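Local coordinates for thiol-disulfide isomerase and thioredoxins (Corynebacterium glutamicum, PDB 3LOR) that is a thiol-disulfide isomerase of the thioredoxin-like redoxin family, likely working through the thiol chemistry of a CPGC motif, at the interface of chains A and B. Residues are numbered along the deposited sequence; one frame, centred on the assembly and turned at random. Chains: chain A/B, Thiol-disulfide isomerase and thioredoxins.

Contacts 1 and 2 are neighbouring parts of one two-fold symmetric interface between chains A and B. The centres of their C-alpha atoms lie about 7 Å apart. They share A:Asp143, A:Phe144 and B:Phe144, at the start of helix 143-154 of chain A and helix 143-155 of chain B. Contact 1 is the apolar pairing of these helices. Contact 2 adds helix 43-59 of chain A and a salt bridge at the same helix starts. B:Phe144 joins the two. The deposited assembly holds four copies, and the structure alone does not show that this pair is the form in solution.

Contact 1: the interface of chains A and B. Residues chain A 60, 143-144, 146-148, 150-152, 154; chain B 144, 146-148, 150-152.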
ATOM      1  N   ILE A  60     -18.113  -9.406   6.170  1.00 15.34           N
ATOM      2  CA  ILE A  60     -18.843 -10.631   6.236  1.00 15.17           C
ATOM      3  C   ILE A  60     -19.881 -10.539   7.295  1.00 15.16           C
ATOM      4  O   ILE A  60     -19.628 -10.097   8.367  1.00 15.49           O
ATOM      5  CB  ILE A  60     -17.951 -11.807   6.502  1.00 15.46           C
ATOM      6  CG1 ILE A  60     -16.855 -11.881   5.473  1.00 13.66           C
ATOM      7  CG2 ILE A  60     -18.720 -13.075   6.461  1.00 15.25           C
ATOM      8  CD1 ILE A  60     -16.022 -12.977   5.688  1.00 12.81           C
ATOM      9  N   ASP A 143      -4.078 -11.018   3.502  1.00 10.32           N
ATOM     10  CA  ASP A 143      -5.508 -10.967   3.313  1.00 10.06           C
ATOM     11  C   ASP A 143      -6.055 -12.082   2.433  1.00 10.10           C
ATOM     12  O   ASP A 143      -7.057 -12.653   2.744  1.00  9.69           O
ATOM     13  CB  ASP A 143      -5.864  -9.686   2.593  1.00 10.15           C
ATOM     14  CG  ASP A 143      -6.217  -8.538   3.500  1.00 10.58           C
ATOM     15  OD1 ASP A 143      -6.167  -8.616   4.709  1.00 10.98           O
ATOM     16  OD2 ASP A 143      -6.575  -7.504   2.955  1.00 13.37           O
ATOM     17  N   PHE A 144      -5.389 -12.374   1.332  1.00 10.64           N
ATOM     18  CA  PHE A 144      -5.779 -13.441   0.449  1.00 10.54           C
ATOM     19  C   PHE A 144      -5.766 -14.823   1.098  1.00 11.23           C
ATOM     20  O   PHE A 144      -6.661 -15.586   0.930  1.00 11.33           O
ATOM     21  CB  PHE A 144      -4.863 -13.458  -0.752  1.00 10.79           C
ATOM     22  CG  PHE A 144      -5.174 -14.511  -1.721  1.00 11.16           C
ATOM     23  CD1 PHE A 144      -6.365 -14.534  -2.359  1.00  9.00           C
ATOM     24  CD2 PHE A 144      -4.280 -15.496  -1.996  1.00 12.73           C
ATOM     25  CE1 PHE A 144      -6.655 -15.481  -3.220  1.00 11.79           C
ATOM     26  CE2 PHE A 144      -4.589 -16.462  -2.892  1.00 14.14           C
ATOM     27  CZ  PHE A 144      -5.782 -16.439  -3.504  1.00 12.73           C
ATOM     28  N   LEU A 146      -6.017 -15.475   4.333  1.00 11.86           N
ATOM     29  CA  LEU A 146      -7.088 -15.464   5.283  1.00 12.15           C
ATOM     30  C   LEU A 146      -8.445 -15.679   4.612  1.00 12.40           C
ATOM     31  O   LEU A 146      -9.245 -16.404   5.096  1.00 13.22           O
ATOM     32  CB  LEU A 146      -7.064 -14.205   6.129  1.00 11.61           C
ATOM     33  CG  LEU A 146      -7.946 -14.222   7.372  1.00 12.52           C
ATOM     34  CD1 LEU A 146      -7.716 -15.350   8.248  1.00 12.31           C
ATOM     35  CD2 LEU A 146      -7.922 -12.979   8.160  1.00 11.45           C
ATOM     36  N   GLY A 147      -8.652 -15.090   3.461  1.00 11.85           N
ATOM     37  CA  GLY A 147      -9.841 -15.349   2.723  1.00 11.87           C
ATOM     38  C   GLY A 147      -9.935 -16.795   2.356  1.00 11.51           C
ATOM     39  O   GLY A 147     -10.951 -17.376   2.514  1.00 11.48           O
ATOM     40  N   LEU A 148      -8.847 -17.378   1.896  1.00 11.37           N
ATOM     41  CA  LEU A 148      -8.864 -18.756   1.511  1.00 10.76           C
ATOM     42  C   LEU A 148      -9.225 -19.611   2.705  1.00 11.17           C
ATOM     43  O   LEU A 148     -10.019 -20.472   2.576  1.00  9.99           O
ATOM     44  CB  LEU A 148      -7.531 -19.217   0.943  1.00 10.33           C
ATOM     45  CG  LEU A 148      -6.993 -18.782  -0.404  1.00 10.33           C
ATOM     46  CD1 LEU A 148      -5.607 -19.253  -0.608  1.00  9.47           C
ATOM     47  CD2 LEU A 148      -7.854 -19.255  -1.476  1.00 11.88           C
ATOM     48  N   LEU A 150     -10.906 -18.798   5.577  1.00 11.70           N
ATOM     49  CA  LEU A 150     -12.299 -18.623   5.912  1.00 12.11           C
ATOM     50  C   LEU A 150     -13.245 -19.220   4.895  1.00 12.14           C
ATOM     51  O   LEU A 150     -14.179 -19.858   5.230  1.00 12.62           O
ATOM     52  CB  LEU A 150     -12.635 -17.159   6.067  1.00 11.92           C
ATOM     53  CG  LEU A 150     -12.099 -16.529   7.311  1.00 12.11           C
ATOM     54  CD1 LEU A 150     -12.486 -15.180   7.407  1.00 13.03           C
ATOM     55  CD2 LEU A 150     -12.611 -17.250   8.457  1.00 15.90           C
ATOM     56  N   GLY A 151     -12.960 -19.004   3.639  1.00 12.17           N
ATOM     57  CA  GLY A 151     -13.826 -19.437   2.593  1.00 12.50           C
ATOM     58  C   GLY A 151     -13.937 -20.922   2.667  1.00 12.55           C
ATOM     59  O   GLY A 151     -14.970 -21.454   2.478  1.00 13.08           O
ATOM     60  N   SER A 152     -12.847 -21.578   2.952  1.00 12.08           N
ATOM     61  CA  SER A 152     -12.816 -22.991   3.084  1.00 11.89           C
ATOM     62  C   SER A 152     -13.647 -23.548   4.257  1.00 11.59           C
ATOM     63  O   SER A 152     -14.324 -24.506   4.104  1.00 11.34           O
ATOM     64  CB  SER A 152     -11.366 -23.406   3.179  1.00 11.73           C
ATOM     65  OG  SER A 152     -11.210 -24.703   3.589  1.00 11.24           O
ATOM     66  N   LEU A 154     -16.189 -22.020   5.655  1.00 12.48           N
ATOM     67  CA  LEU A 154     -17.547 -21.651   5.381  1.00 13.44           C
ATOM     68  C   LEU A 154     -18.272 -22.652   4.549  1.00 14.33           C
ATOM     69  O   LEU A 154     -19.422 -22.837   4.730  1.00 15.08           O
ATOM     70  CB  LEU A 154     -17.629 -20.292   4.733  1.00 12.77           C
ATOM     71  CG  LEU A 154     -17.581 -19.122   5.684  1.00 11.55           C
ATOM     72  CD1 LEU A 154     -17.307 -17.909   4.960  1.00 10.49           C
ATOM     73  CD2 LEU A 154     -18.806 -19.009   6.479  1.00  9.21           C
TER
ATOM     74  N   PHE B 144      -8.873 -10.262  -0.151  1.00 11.76           N
ATOM     75  CA  PHE B 144      -9.594 -11.013   0.827  1.00 12.33           C
ATOM     76  C   PHE B 144     -10.869 -11.613   0.259  1.00 13.41           C
ATOM     77  O   PHE B 144     -11.135 -12.753   0.454  1.00 13.86           O
ATOM     78  CB  PHE B 144      -9.871 -10.107   2.009  1.00 11.98           C
ATOM     79  CG  PHE B 144     -10.742 -10.692   3.035  1.00 11.02           C
ATOM     80  CD1 PHE B 144     -10.292 -11.688   3.841  1.00  8.57           C
ATOM     81  CD2 PHE B 144     -12.012 -10.228   3.212  1.00  8.91           C
ATOM     82  CE1 PHE B 144     -11.093 -12.217   4.771  1.00  8.12           C
ATOM     83  CE2 PHE B 144     -12.808 -10.767   4.147  1.00  8.73           C
ATOM     84  CZ  PHE B 144     -12.358 -11.758   4.927  1.00  8.81           C
ATOM     85  N   LEU B 146     -11.515 -12.306  -2.869  1.00 13.26           N
ATOM     86  CA  LEU B 146     -11.141 -13.313  -3.809  1.00 12.96           C
ATOM     87  C   LEU B 146     -10.695 -14.580  -3.094  1.00 12.64           C
ATOM     88  O   LEU B 146     -10.946 -15.646  -3.543  1.00 13.35           O
ATOM     89  CB  LEU B 146     -10.098 -12.795  -4.763  1.00 13.10           C
ATOM     90  CG  LEU B 146      -9.593 -13.673  -5.885  1.00 12.88           C
ATOM     91  CD1 LEU B 146     -10.629 -14.217  -6.741  1.00 12.76           C
ATOM     92  CD2 LEU B 146      -8.676 -12.897  -6.678  1.00 12.75           C
ATOM     93  N   GLY B 147     -10.054 -14.428  -1.964  1.00 12.24           N
ATOM     94  CA  GLY B 147      -9.686 -15.557  -1.166  1.00 11.94           C
ATOM     95  C   GLY B 147     -10.898 -16.310  -0.697  1.00 11.59           C
ATOM     96  O   GLY B 147     -10.926 -17.474  -0.849  1.00 11.39           O
ATOM     97  N   LEU B 148     -11.898 -15.618  -0.199  1.00 10.93           N
ATOM     98  CA  LEU B 148     -13.091 -16.266   0.298  1.00 11.48           C
ATOM     99  C   LEU B 148     -13.781 -17.048  -0.781  1.00 11.71           C
ATOM    100  O   LEU B 148     -14.080 -18.185  -0.589  1.00 10.65           O
ATOM    101  CB  LEU B 148     -14.086 -15.239   0.823  1.00 11.53           C
ATOM    102  CG  LEU B 148     -13.895 -14.573   2.164  1.00 10.94           C
ATOM    103  CD1 LEU B 148     -14.821 -13.473   2.255  1.00 11.69           C
ATOM    104  CD2 LEU B 148     -14.130 -15.518   3.252  1.00  9.31           C
ATOM    105  N   LEU B 150     -12.546 -18.273  -3.748  1.00 11.79           N
ATOM    106  CA  LEU B 150     -11.788 -19.429  -4.172  1.00 11.60           C
ATOM    107  C   LEU B 150     -11.770 -20.508  -3.104  1.00 11.34           C
ATOM    108  O   LEU B 150     -11.831 -21.669  -3.385  1.00 11.75           O
ATOM    109  CB  LEU B 150     -10.379 -19.051  -4.543  1.00 11.30           C
ATOM    110  CG  LEU B 150     -10.129 -18.320  -5.823  1.00 11.77           C
ATOM    111  CD1 LEU B 150      -8.694 -17.942  -5.936  1.00  9.71           C
ATOM    112  CD2 LEU B 150     -10.514 -19.219  -6.914  1.00 12.33           C
ATOM    113  N   GLY B 151     -11.653 -20.078  -1.870  1.00 10.14           N
ATOM    114  CA  GLY B 151     -11.569 -20.959  -0.751  1.00  8.97           C
ATOM    115  C   GLY B 151     -12.833 -21.738  -0.629  1.00  8.58           C
ATOM    116  O   GLY B 151     -12.834 -22.875  -0.358  1.00  8.49           O
ATOM    117  N   SER B 152     -13.931 -21.079  -0.838  1.00  8.10           N
ATOM    118  CA  SER B 152     -15.174 -21.753  -0.830  1.00  8.39           C
ATOM    119  C   SER B 152     -15.351 -22.789  -1.937  1.00  8.02           C
ATOM    120  O   SER B 152     -15.890 -23.818  -1.724  1.00  8.01           O
ATOM    121  CB  SER B 152     -16.263 -20.753  -0.899  1.00  8.39           C
ATOM    122  OG  SER B 152     -17.427 -21.481  -1.006  1.00 11.58           O
TER
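The carbonyl oxygen A:Asp143 O is held from within its own helix, and no hydrogen bond from the partner grips it. A:Gly147 N of the next turn lies 3.0 Å from A:Asp143 O. From chain B the ring of B:Phe144 brings its edge in plane, with B:Phe144 CD1 3.5 Å from A:Asp143 O, a packing contact. The motif is a GxxxG motif, Gly147 and Gly151 of each chain, in a thioredoxin-like protein. Helices 143-154 of A and 143-155 of B cross at an angle while running in the same general direction. The glycines lack side chains and so let the backbones come close. A:Gly147 CA stands 3.9 Å from B:Gly147 CA. One turn on, A:Gly151 O lies 3.3 Å from B:Ser152 CA, a backbone packing contact.

B:Phe144 has CG anti to its backbone N (chi1 173°). This lays its ring alongside helix 143-154 of chain A. Its own B:Leu148 CG sits over one face, toward the rim. At the far end, B:Phe144 CZ meets A:Ile60 CD1 obliquely at 3.9 Å. B:Leu148 turns the other way, with CG anti to the carbonyl carbon (chi1 -77°), and its two methyls divide the work. B:Leu148 CD1 meets A:Ile60 CD1 tip to tip at 3.7 Å. B:Leu148 CD2 reaches A:Leu150 CB at 3.6 Å. A:Phe144 is the two-fold twin of B:Phe144, with CG anti to the backbone N (chi1 -180°), but less of it is covered within this patch. A:Phe144 CE1 packs 3.7 Å from B:Gly147 CA, and its own A:Leu148 covers part of one face. A:Leu148 CD2 touches B:Gly147 O.

Contact 2: the interface of chains A and B. Residues chain A 55-56, 59, 143-144; chain B 142-145.
Helix 43-59 of chain A, together with the start of helix 143-154, meets the loop residue B:Asp142 and the first turn of helix 143-155 of chain B. In this thioredoxin-like fold, helix 43-59 is the one that begins within the CPGC motif. A:Lys55 reaches off it almost fully extended, with CG anti to the backbone N (chi1 -176°). Its terminal amine NZ lies between two carboxylates, one from each chain. A:Lys55 NZ makes a salt bridge and hydrogen bond to A:Asp143 OD2 at 2.9 Å. It approaches this oxygen from above the carboxylate plane, 33° out of it. Tip to tip across the interface, A:Lys55 NZ forms a salt bridge with B:Asp142 OD2 at 2.9 Å. The hydrogen bonds to that carboxylate are weak, and B:Asp142 OD1 is farther, 3.3 Å from A:Lys55 NZ. A:Asp143 OD2 and B:Asp142 OD2 are 4.5 Å apart. The lysine charge would be expected to offset their repulsion.

Beside this charged cluster the packing is apolar. A:Ile56 crosses B:Phe144 at about a right angle, and A:Ile56 CG1 sits 3.8 Å from B:Phe144 CZ at the end of the ring. A:Met59, a selenomethionine in this model, slides past the same ring in the opposite direction. A:Met59 SE lies 4.1 Å from B:Phe144 CD2. The bend at chi3 (89°) turns the end methyl toward B:Val145, where A:Met59 CE meets B:Val145 CG2 at 3.6 Å. A:Phe144 places the edge of its own ring in plane against B:Asp143 O, with A:Phe144 CD1 at 3.5 Å. The site ties helix 43-59 of one subunit to the partner's helix start, and may steady the pairing of the chains.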
ATOM      1  N   LYS A  55     -12.006  -5.383   9.047  1.00 11.36           N
ATOM      2  CA  LYS A  55     -12.362  -5.617   7.694  1.00 11.52           C
ATOM      3  C   LYS A  55     -13.227  -6.843   7.558  1.00 11.69           C
ATOM      4  O   LYS A  55     -14.174  -6.841   6.842  1.00 10.93           O
ATOM      5  CB  LYS A  55     -11.126  -5.747   6.831  1.00 11.75           C
ATOM      6  CG  LYS A  55     -11.369  -5.906   5.374  1.00 13.92           C
ATOM      7  CD  LYS A  55     -10.077  -6.153   4.638  1.00 17.95           C
ATOM      8  CE  LYS A  55     -10.174  -5.783   3.207  1.00 20.22           C
ATOM      9  NZ  LYS A  55      -8.853  -5.739   2.543  1.00 23.64           N
ATOM     10  N   ILE A  56     -12.900  -7.893   8.267  1.00 10.93           N
ATOM     11  CA  ILE A  56     -13.702  -9.063   8.223  1.00 11.21           C
ATOM     12  C   ILE A  56     -15.093  -8.752   8.745  1.00 11.39           C
ATOM     13  O   ILE A  56     -16.049  -9.104   8.160  1.00 11.30           O
ATOM     14  CB  ILE A  56     -13.120 -10.160   9.091  1.00 10.87           C
ATOM     15  CG1 ILE A  56     -11.815 -10.678   8.532  1.00 11.98           C
ATOM     16  CG2 ILE A  56     -14.047 -11.279   9.191  1.00 12.25           C
ATOM     17  CD1 ILE A  56     -11.071 -11.506   9.484  1.00  7.59           C
HETATM   18  N   MSE A  59     -16.985  -6.609   6.127  1.00 15.28           N
HETATM   19  CA  MSE A  59     -17.258  -7.456   4.984  1.00 16.38           C
HETATM   20  C   MSE A  59     -18.132  -8.693   5.073  1.00 15.98           C
HETATM   21  O   MSE A  59     -18.727  -9.051   4.118  1.00 16.17           O
HETATM   22  CB  MSE A  59     -16.000  -7.744   4.207  1.00 16.92           C
HETATM   23  CG  MSE A  59     -15.323  -6.483   3.826  1.00 20.79           C
HETATM   24 SE   MSE A  59     -14.066  -6.717   2.546  1.00 30.16          SE
HETATM   25  CE  MSE A  59     -15.199  -6.477   1.079  1.00 28.49           C
ATOM     26  N   ASP A 143      -4.078 -11.018   3.502  1.00 10.32           N
ATOM     27  CA  ASP A 143      -5.508 -10.967   3.313  1.00 10.06           C
ATOM     28  C   ASP A 143      -6.055 -12.082   2.433  1.00 10.10           C
ATOM     29  O   ASP A 143      -7.057 -12.653   2.744  1.00  9.69           O
ATOM     30  CB  ASP A 143      -5.864  -9.686   2.593  1.00 10.15           C
ATOM     31  CG  ASP A 143      -6.217  -8.538   3.500  1.00 10.58           C
ATOM     32  OD1 ASP A 143      -6.167  -8.616   4.709  1.00 10.98           O
ATOM     33  OD2 ASP A 143      -6.575  -7.504   2.955  1.00 13.37           O
ATOM     34  N   PHE A 144      -5.389 -12.374   1.332  1.00 10.64           N
ATOM     35  CA  PHE A 144      -5.779 -13.441   0.449  1.00 10.54           C
ATOM     36  C   PHE A 144      -5.766 -14.823   1.098  1.00 11.23           C
ATOM     37  O   PHE A 144      -6.661 -15.586   0.930  1.00 11.33           O
ATOM     38  CB  PHE A 144      -4.863 -13.458  -0.752  1.00 10.79           C
ATOM     39  CG  PHE A 144      -5.174 -14.511  -1.721  1.00 11.16           C
ATOM     40  CD1 PHE A 144      -6.365 -14.534  -2.359  1.00  9.00           C
ATOM     41  CD2 PHE A 144      -4.280 -15.496  -1.996  1.00 12.73           C
ATOM     42  CE1 PHE A 144      -6.655 -15.481  -3.220  1.00 11.79           C
ATOM     43  CE2 PHE A 144      -4.589 -16.462  -2.892  1.00 14.14           C
ATOM     44  CZ  PHE A 144      -5.782 -16.439  -3.504  1.00 12.73           C
TER
ATOM     45  N   ASP B 142     -11.203  -7.180  -4.079  1.00 14.46           N
ATOM     46  CA  ASP B 142     -10.317  -7.264  -2.941  1.00 13.93           C
ATOM     47  C   ASP B 142      -9.637  -8.617  -2.805  1.00 12.66           C
ATOM     48  O   ASP B 142     -10.211  -9.613  -3.106  1.00 12.59           O
ATOM     49  CB  ASP B 142     -11.096  -6.948  -1.688  1.00 14.28           C
ATOM     50  CG  ASP B 142     -10.233  -6.536  -0.572  1.00 15.58           C
ATOM     51  OD1 ASP B 142      -9.411  -5.657  -0.742  1.00 18.08           O
ATOM     52  OD2 ASP B 142     -10.369  -7.085   0.491  1.00 17.36           O
ATOM     53  N   ASP B 143      -8.413  -8.629  -2.321  1.00 11.86           N
ATOM     54  CA  ASP B 143      -7.662  -9.854  -2.193  1.00 11.71           C
ATOM     55  C   ASP B 143      -8.382 -10.795  -1.243  1.00 11.57           C
ATOM     56  O   ASP B 143      -8.498 -11.937  -1.509  1.00 11.06           O
ATOM     57  CB  ASP B 143      -6.253  -9.582  -1.659  1.00 11.46           C
ATOM     58  CG  ASP B 143      -5.168  -9.629  -2.745  1.00 12.72           C
ATOM     59  OD1 ASP B 143      -5.428  -9.193  -3.855  1.00 13.19           O
ATOM     60  OD2 ASP B 143      -4.047 -10.083  -2.474  1.00 13.57           O
ATOM     61  N   PHE B 144      -8.873 -10.262  -0.151  1.00 11.76           N
ATOM     62  CA  PHE B 144      -9.594 -11.013   0.827  1.00 12.33           C
ATOM     63  C   PHE B 144     -10.869 -11.613   0.259  1.00 13.41           C
ATOM     64  O   PHE B 144     -11.135 -12.753   0.454  1.00 13.86           O
ATOM     65  CB  PHE B 144      -9.871 -10.107   2.009  1.00 11.98           C
ATOM     66  CG  PHE B 144     -10.742 -10.692   3.035  1.00 11.02           C
ATOM     67  CD1 PHE B 144     -10.292 -11.688   3.841  1.00  8.57           C
ATOM     68  CD2 PHE B 144     -12.012 -10.228   3.212  1.00  8.91           C
ATOM     69  CE1 PHE B 144     -11.093 -12.217   4.771  1.00  8.12           C
ATOM     70  CE2 PHE B 144     -12.808 -10.767   4.147  1.00  8.73           C
ATOM     71  CZ  PHE B 144     -12.358 -11.758   4.927  1.00  8.81           C
ATOM     72  N   VAL B 145     -11.640 -10.855  -0.487  1.00 13.55           N
ATOM     73  CA  VAL B 145     -12.832 -11.395  -1.082  1.00 13.89           C
ATOM     74  C   VAL B 145     -12.519 -12.506  -2.053  1.00 13.72           C
ATOM     75  O   VAL B 145     -13.152 -13.520  -2.049  1.00 13.75           O
ATOM     76  CB  VAL B 145     -13.620 -10.312  -1.808  1.00 14.01           C
ATOM     77  CG1 VAL B 145     -14.556 -10.905  -2.788  1.00 14.69           C
ATOM     78  CG2 VAL B 145     -14.337  -9.454  -0.847  1.00 13.72           C
TER